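Local structure of PppA (Pseudomonas aeruginosa, 6JKV) at residues V43-L49 against N253-L257; S121-L125 against L136-R142. The protein probably removes phosphate from serine and threonine residues of target proteins as a manganese-binding PP2C-type phosphatase that regulates type VI secretion. One frame throughout, in Å; residues are numbered along the deposited sequence.

Contact 1: V43-L49 against N253-L257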
loop_
_atom_site.group_PDB
_atom_site.type_symbol
_atom_site.label_atom_id
_atom_site.label_comp_id
_atom_site.label_asym_id
_atom_site.label_seq_id
_atom_site.Cartn_x
_atom_site.Cartn_y
_atom_site.Cartn_z
ATOM N N VAL A 43 0.135 17.883 6.446
ATOM C CA VAL A 43 1.329 17.259 5.819
ATOM C C VAL A 43 0.923 15.862 5.362
ATOM O O VAL A 43 0.338 15.106 6.172
ATOM C CB VAL A 43 2.526 17.231 6.783
ATOM C CG1 VAL A 43 3.662 16.382 6.238
ATOM C CG2 VAL A 43 3.009 18.638 7.098
ATOM N N ASN A 44 1.204 15.547 4.097
ATOM C CA ASN A 44 0.939 14.212 3.518
ATOM C C ASN A 44 2.155 13.318 3.774
ATOM O O ASN A 44 3.201 13.547 3.151
ATOM C CB ASN A 44 0.591 14.321 2.036
ATOM C CG ASN A 44 -0.135 13.093 1.534
ATOM O OD1 ASN A 44 -0.106 12.046 2.180
ATOM N ND2 ASN A 44 -0.813 13.224 0.400
ATOM N N GLU A 45 2.020 12.352 4.681
ATOM C CA GLU A 45 3.087 11.360 4.970
ATOM C C GLU A 45 2.844 10.090 4.157
ATOM O O GLU A 45 3.719 9.201 4.191
ATOM C CB GLU A 45 3.152 11.046 6.462
ATOM C CG GLU A 45 3.679 12.199 7.275
ATOM C CD GLU A 45 3.387 12.066 8.759
ATOM O OE1 GLU A 45 4.100 11.288 9.435
ATOM O OE2 GLU A 45 2.452 12.750 9.240
ATOM N N ASP A 46 1.709 10.010 3.452
ATOM C CA ASP A 46 1.455 8.929 2.469
ATOM C C ASP A 46 2.395 9.122 1.279
ATOM O O ASP A 46 2.671 10.269 0.913
ATOM C CB ASP A 46 -0.001 8.904 1.987
ATOM C CG ASP A 46 -0.986 8.218 2.923
ATOM O OD1 ASP A 46 -0.608 7.890 4.081
ATOM O OD2 ASP A 46 -2.134 8.018 2.483
ATOM N N ALA A 47 2.883 8.026 0.714
ATOM C CA ALA A 47 3.652 8.022 -0.549
ATOM C C ALA A 47 3.187 6.850 -1.405
ATOM O O ALA A 47 2.586 5.900 -0.865
ATOM C CB ALA A 47 5.135 7.933 -0.275
ATOM N N SER A 48 3.438 6.930 -2.701
ATOM C CA SER A 48 3.083 5.848 -3.638
ATOM C C SER A 48 4.124 5.781 -4.745
ATOM O O SER A 48 4.795 6.779 -5.002
ATOM C CB SER A 48 1.683 6.015 -4.175
ATOM O OG SER A 48 1.594 7.143 -5.022
ATOM N N LEU A 49 4.247 4.599 -5.340
ATOM C CA LEU A 49 5.046 4.367 -6.558
ATOM C C LEU A 49 4.161 3.652 -7.580
ATOM O O LEU A 49 3.669 2.537 -7.294
ATOM C CB LEU A 49 6.289 3.540 -6.231
ATOM C CG LEU A 49 7.096 3.158 -7.470
ATOM C CD1 LEU A 49 7.820 4.384 -8.011
ATOM C CD2 LEU A 49 8.068 2.022 -7.192
ATOM N N ASN A 253 -4.525 11.340 5.768
ATOM C CA ASN A 253 -3.964 11.297 4.397
ATOM C C ASN A 253 -4.656 10.135 3.686
ATOM O O ASN A 253 -4.766 9.053 4.283
ATOM C CB ASN A 253 -2.449 11.100 4.378
ATOM C CG ASN A 253 -1.682 12.146 5.165
ATOM O OD1 ASN A 253 -0.554 11.895 5.585
ATOM N ND2 ASN A 253 -2.267 13.323 5.345
ATOM N N ILE A 254 -5.133 10.354 2.470
ATOM C CA ILE A 254 -5.901 9.327 1.724
ATOM C C ILE A 254 -5.199 9.113 0.391
ATOM O O ILE A 254 -5.067 10.082 -0.366
ATOM C CB ILE A 254 -7.380 9.732 1.566
ATOM C CG1 ILE A 254 -8.108 8.769 0.629
ATOM C CG2 ILE A 254 -7.523 11.180 1.124
ATOM C CD1 ILE A 254 -9.610 8.771 0.816
ATOM N N THR A 255 -4.746 7.883 0.150
ATOM C CA THR A 255 -4.066 7.502 -1.106
ATOM C C THR A 255 -4.760 6.274 -1.690
ATOM O O THR A 255 -5.096 5.353 -0.919
ATOM C CB THR A 255 -2.575 7.243 -0.875
ATOM O OG1 THR A 255 -2.029 8.401 -0.247
ATOM C CG2 THR A 255 -1.838 6.953 -2.168
ATOM N N ALA A 256 -4.965 6.281 -3.003
ATOM C CA ALA A 256 -5.548 5.153 -3.750
ATOM C C ALA A 256 -4.706 4.920 -5.000
ATOM O O ALA A 256 -4.312 5.898 -5.666
ATOM C CB ALA A 256 -6.995 5.428 -4.086
ATOM N N LEU A 257 -4.409 3.654 -5.261
ATOM C CA LEU A 257 -3.682 3.213 -6.471
ATOM C C LEU A 257 -4.429 2.011 -7.039
ATOM O O LEU A 257 -4.596 1.009 -6.305
ATOM C CB LEU A 257 -2.242 2.869 -6.093
ATOM C CG LEU A 257 -1.232 2.900 -7.235
ATOM C CD1 LEU A 257 0.164 3.254 -6.722
ATOM C CD2 LEU A 257 -1.227 1.557 -7.943
HETATM O O HOH W 1 -2.931 7.530 5.649
HETATM O O HOH W 2 0.412 9.269 6.514
#
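N253 and D46 meet because each sets its CG beside its own backbone N, anti to the carbonyl carbon (chi1 -56° for N253), and they pass alongside one another, heading opposite ways. The N253 amide lies against the backbone of the 43-45 turn. E45 N donates to N253 OD1 at 2.8 Å, from above the plane of that side-chain carbonyl, while N253 ND2 reaches V43 O at a longer 3.3 Å and also bonds V37 O. Beside them, N44 OD1 lies 3.3 Å from N253 CB and takes a weak hydrogen bond from D46 N, its amide oblique to that of N253, while N44 ND2 bonds S35 OG. The D46 carboxylate stands at 84° to the N253 amide. Its OD2 accepts from T255 OG1 at 2.8 Å through the lone pair that faces away from OD1, and S213 OG is a second partner; T255 OG1 also hydrogen-bonds S35 OG. Two waters donate to OD1, one bridging to N253 O and the other to N253 OD1. S48 CB touches L257 CD1 at 4.1 Å, an apolar contact between strands whose axes run 13° apart at 7.6 Å. This spacing fits facing layers of the PP2C beta-sandwich rather than sheet neighbours. Bonds from T255, S213 and water would limit the rotation of the D46 carboxylate beside D61, a manganese ligand, consistent with a second-shell role.

Contact 2: S121-L125 against L136-R142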
loop_
_atom_site.group_PDB
_atom_site.type_symbol
_atom_site.label_atom_id
_atom_site.label_comp_id
_atom_site.label_asym_id
_atom_site.label_seq_id
_atom_site.Cartn_x
_atom_site.Cartn_y
_atom_site.Cartn_z
ATOM N N SER A 121 6.943 3.755 8.530
ATOM C CA SER A 121 5.927 3.766 7.463
ATOM C C SER A 121 5.439 2.346 7.233
ATOM O O SER A 121 6.248 1.410 7.258
ATOM C CB SER A 121 6.456 4.377 6.191
ATOM O OG SER A 121 5.530 4.211 5.126
ATOM N N THR A 122 4.138 2.208 7.031
ATOM C CA THR A 122 3.549 0.949 6.535
ATOM C C THR A 122 3.999 0.754 5.087
ATOM O O THR A 122 4.537 1.699 4.451
ATOM C CB THR A 122 2.024 0.961 6.651
ATOM O OG1 THR A 122 1.564 1.714 5.526
ATOM C CG2 THR A 122 1.545 1.560 7.958
ATOM N N LEU A 123 3.790 -0.446 4.577
ATOM C CA LEU A 123 4.020 -0.729 3.153
ATOM C C LEU A 123 2.986 -1.728 2.667
ATOM O O LEU A 123 2.693 -2.665 3.400
ATOM C CB LEU A 123 5.432 -1.277 2.948
ATOM C CG LEU A 123 5.694 -1.721 1.513
ATOM C CD1 LEU A 123 6.929 -1.049 0.954
ATOM C CD2 LEU A 123 5.784 -3.232 1.415
ATOM N N VAL A 124 2.482 -1.512 1.458
ATOM C CA VAL A 124 1.768 -2.547 0.668
ATOM C C VAL A 124 2.246 -2.399 -0.772
ATOM O O VAL A 124 2.231 -1.272 -1.299
ATOM C CB VAL A 124 0.236 -2.434 0.805
ATOM C CG1 VAL A 124 -0.286 -1.064 0.421
ATOM C CG2 VAL A 124 -0.470 -3.509 0.001
ATOM N N LEU A 125 2.713 -3.488 -1.366
ATOM C CA LEU A 125 3.142 -3.483 -2.779
ATOM C C LEU A 125 2.478 -4.660 -3.484
ATOM O O LEU A 125 2.083 -5.631 -2.818
ATOM C CB LEU A 125 4.674 -3.483 -2.895
ATOM C CG LEU A 125 5.427 -4.778 -2.597
ATOM C CD1 LEU A 125 5.561 -5.651 -3.837
ATOM C CD2 LEU A 125 6.810 -4.463 -2.040
ATOM N N LEU A 136 3.400 -7.996 -1.119
ATOM C CA LEU A 136 4.170 -7.892 0.141
ATOM C C LEU A 136 3.590 -6.726 0.935
ATOM O O LEU A 136 3.328 -5.668 0.340
ATOM C CB LEU A 136 5.650 -7.655 -0.162
ATOM C CG LEU A 136 6.407 -8.828 -0.776
ATOM C CD1 LEU A 136 7.725 -8.360 -1.382
ATOM C CD2 LEU A 136 6.642 -9.923 0.251
ATOM N N TRP A 137 3.390 -6.907 2.234
ATOM C CA TRP A 137 2.851 -5.812 3.074
ATOM C C TRP A 137 3.311 -5.950 4.522
ATOM O O TRP A 137 3.641 -7.067 4.989
ATOM C CB TRP A 137 1.326 -5.742 2.961
ATOM C CG TRP A 137 0.589 -6.601 3.938
ATOM C CD1 TRP A 137 0.106 -6.218 5.155
ATOM C CD2 TRP A 137 0.219 -7.983 3.776
ATOM N NE1 TRP A 137 -0.531 -7.264 5.765
ATOM C CE2 TRP A 137 -0.482 -8.356 4.941
ATOM C CE3 TRP A 137 0.408 -8.936 2.767
ATOM C CZ2 TRP A 137 -0.989 -9.642 5.121
ATOM C CZ3 TRP A 137 -0.096 -10.205 2.947
ATOM C CH2 TRP A 137 -0.792 -10.549 4.106
ATOM N N ALA A 138 3.327 -4.804 5.187
ATOM C CA ALA A 138 3.571 -4.646 6.631
ATOM C C ALA A 138 2.874 -3.363 7.077
ATOM O O ALA A 138 3.279 -2.286 6.621
ATOM C CB ALA A 138 5.053 -4.635 6.906
ATOM N N GLY A 139 1.819 -3.504 7.881
ATOM C CA GLY A 139 1.010 -2.381 8.383
ATOM C C GLY A 139 -0.458 -2.537 8.033
ATOM O O GLY A 139 -0.909 -3.671 7.798
ATOM N N ASP A 140 -1.193 -1.428 8.042
ATOM C CA ASP A 140 -2.670 -1.406 7.870
ATOM C C ASP A 140 -3.024 -0.732 6.540
ATOM O O ASP A 140 -4.177 -0.281 6.388
ATOM C CB ASP A 140 -3.349 -0.703 9.044
ATOM C CG ASP A 140 -2.879 0.728 9.261
ATOM O OD1 ASP A 140 -2.046 1.201 8.476
ATOM O OD2 ASP A 140 -3.343 1.355 10.226
ATOM N N SER A 141 -2.059 -0.628 5.627
ATOM C CA SER A 141 -2.315 -0.308 4.204
ATOM C C SER A 141 -2.699 -1.611 3.499
ATOM O O SER A 141 -2.098 -2.664 3.816
ATOM C CB SER A 141 -1.132 0.358 3.568
ATOM O OG SER A 141 -0.908 1.652 4.108
ATOM N N ARG A 142 -3.690 -1.549 2.616
ATOM C CA ARG A 142 -4.390 -2.755 2.127
ATOM C C ARG A 142 -4.187 -2.922 0.622
ATOM O O ARG A 142 -3.974 -1.915 -0.110
ATOM C CB ARG A 142 -5.875 -2.687 2.484
ATOM C CG ARG A 142 -6.141 -2.834 3.971
ATOM C CD ARG A 142 -7.569 -2.494 4.317
ATOM N NE ARG A 142 -7.831 -2.635 5.741
ATOM C CZ ARG A 142 -9.028 -2.847 6.270
ATOM N NH1 ARG A 142 -10.092 -2.963 5.492
ATOM N NH2 ARG A 142 -9.157 -2.953 7.580
HETATM O O HOH W 3 0.614 -2.412 5.115
#
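Strands 123-125 and 136-138 run antiparallel at 168°, with L123-A138 and L125-L136 as hydrogen-bonded pairs (2.8 Å from L125 N to L136 O, 3.2 Å from L136 N to L125 O) and V124-W137 as the non-hydrogen-bonded pair between them. On the sheet face shared with L123 and A138, L125 and L136 run alongside with the same heading, and L125 CG packs on L136 CB at 3.8 Å; helix 89-114 covers these leucines. On the other face the V124 and W137 CB atoms meet at 4.1 Å. The indole turns off, NE1 bonding R156 O and the ring meeting that of H158 with planes about 10° apart. V124 CG1 sits between its backbone N and carbonyl carbon (chi1 56°) and touches S141 CB at 3.6 Å, while CG2 reaches the R142 backbone. Past the strand end the chain turns at G139, whose CA lies 3.9 Å from T122 CB at backbone angles that glycine readily adopts. The turn brings S141 OG within 2.9 Å of T122 OG1 in a hydrogen bond. Beside it, T122 CG2 lies 3.6 Å from D140 OD1. One water donates to both L123 O and S141 O, tying the strand to the returning chain. T122 OG1 also accepts from D61 N, so this one hydroxyl joins the 139-142 turn, through S141, to the backbone of a manganese ligand. D140 OD2 lies close to OD2 of D214, another ligand, like charges that the nearby manganese may help offset.

Contact 2 is nested in the chain loop closed by contact 1. Their centres are 12 Å apart and their nearest atoms about 5 Å apart, without touching. Strands 46-51 and 120-129 lie in one antiparallel sheet on either side of strand 56-63, which carries D61 to the metal site. The D46 and T122 side chains each come within about 3 Å of the D61 side chain, so the two contacts bound this shared ligand from neighbouring strands. A bound manganese ion lies about 4 Å from the D46 side chain, and one about 5 Å from that of D140, while N253 directly follows the ligand D252. Both contacts therefore supply surroundings of the binuclear centre.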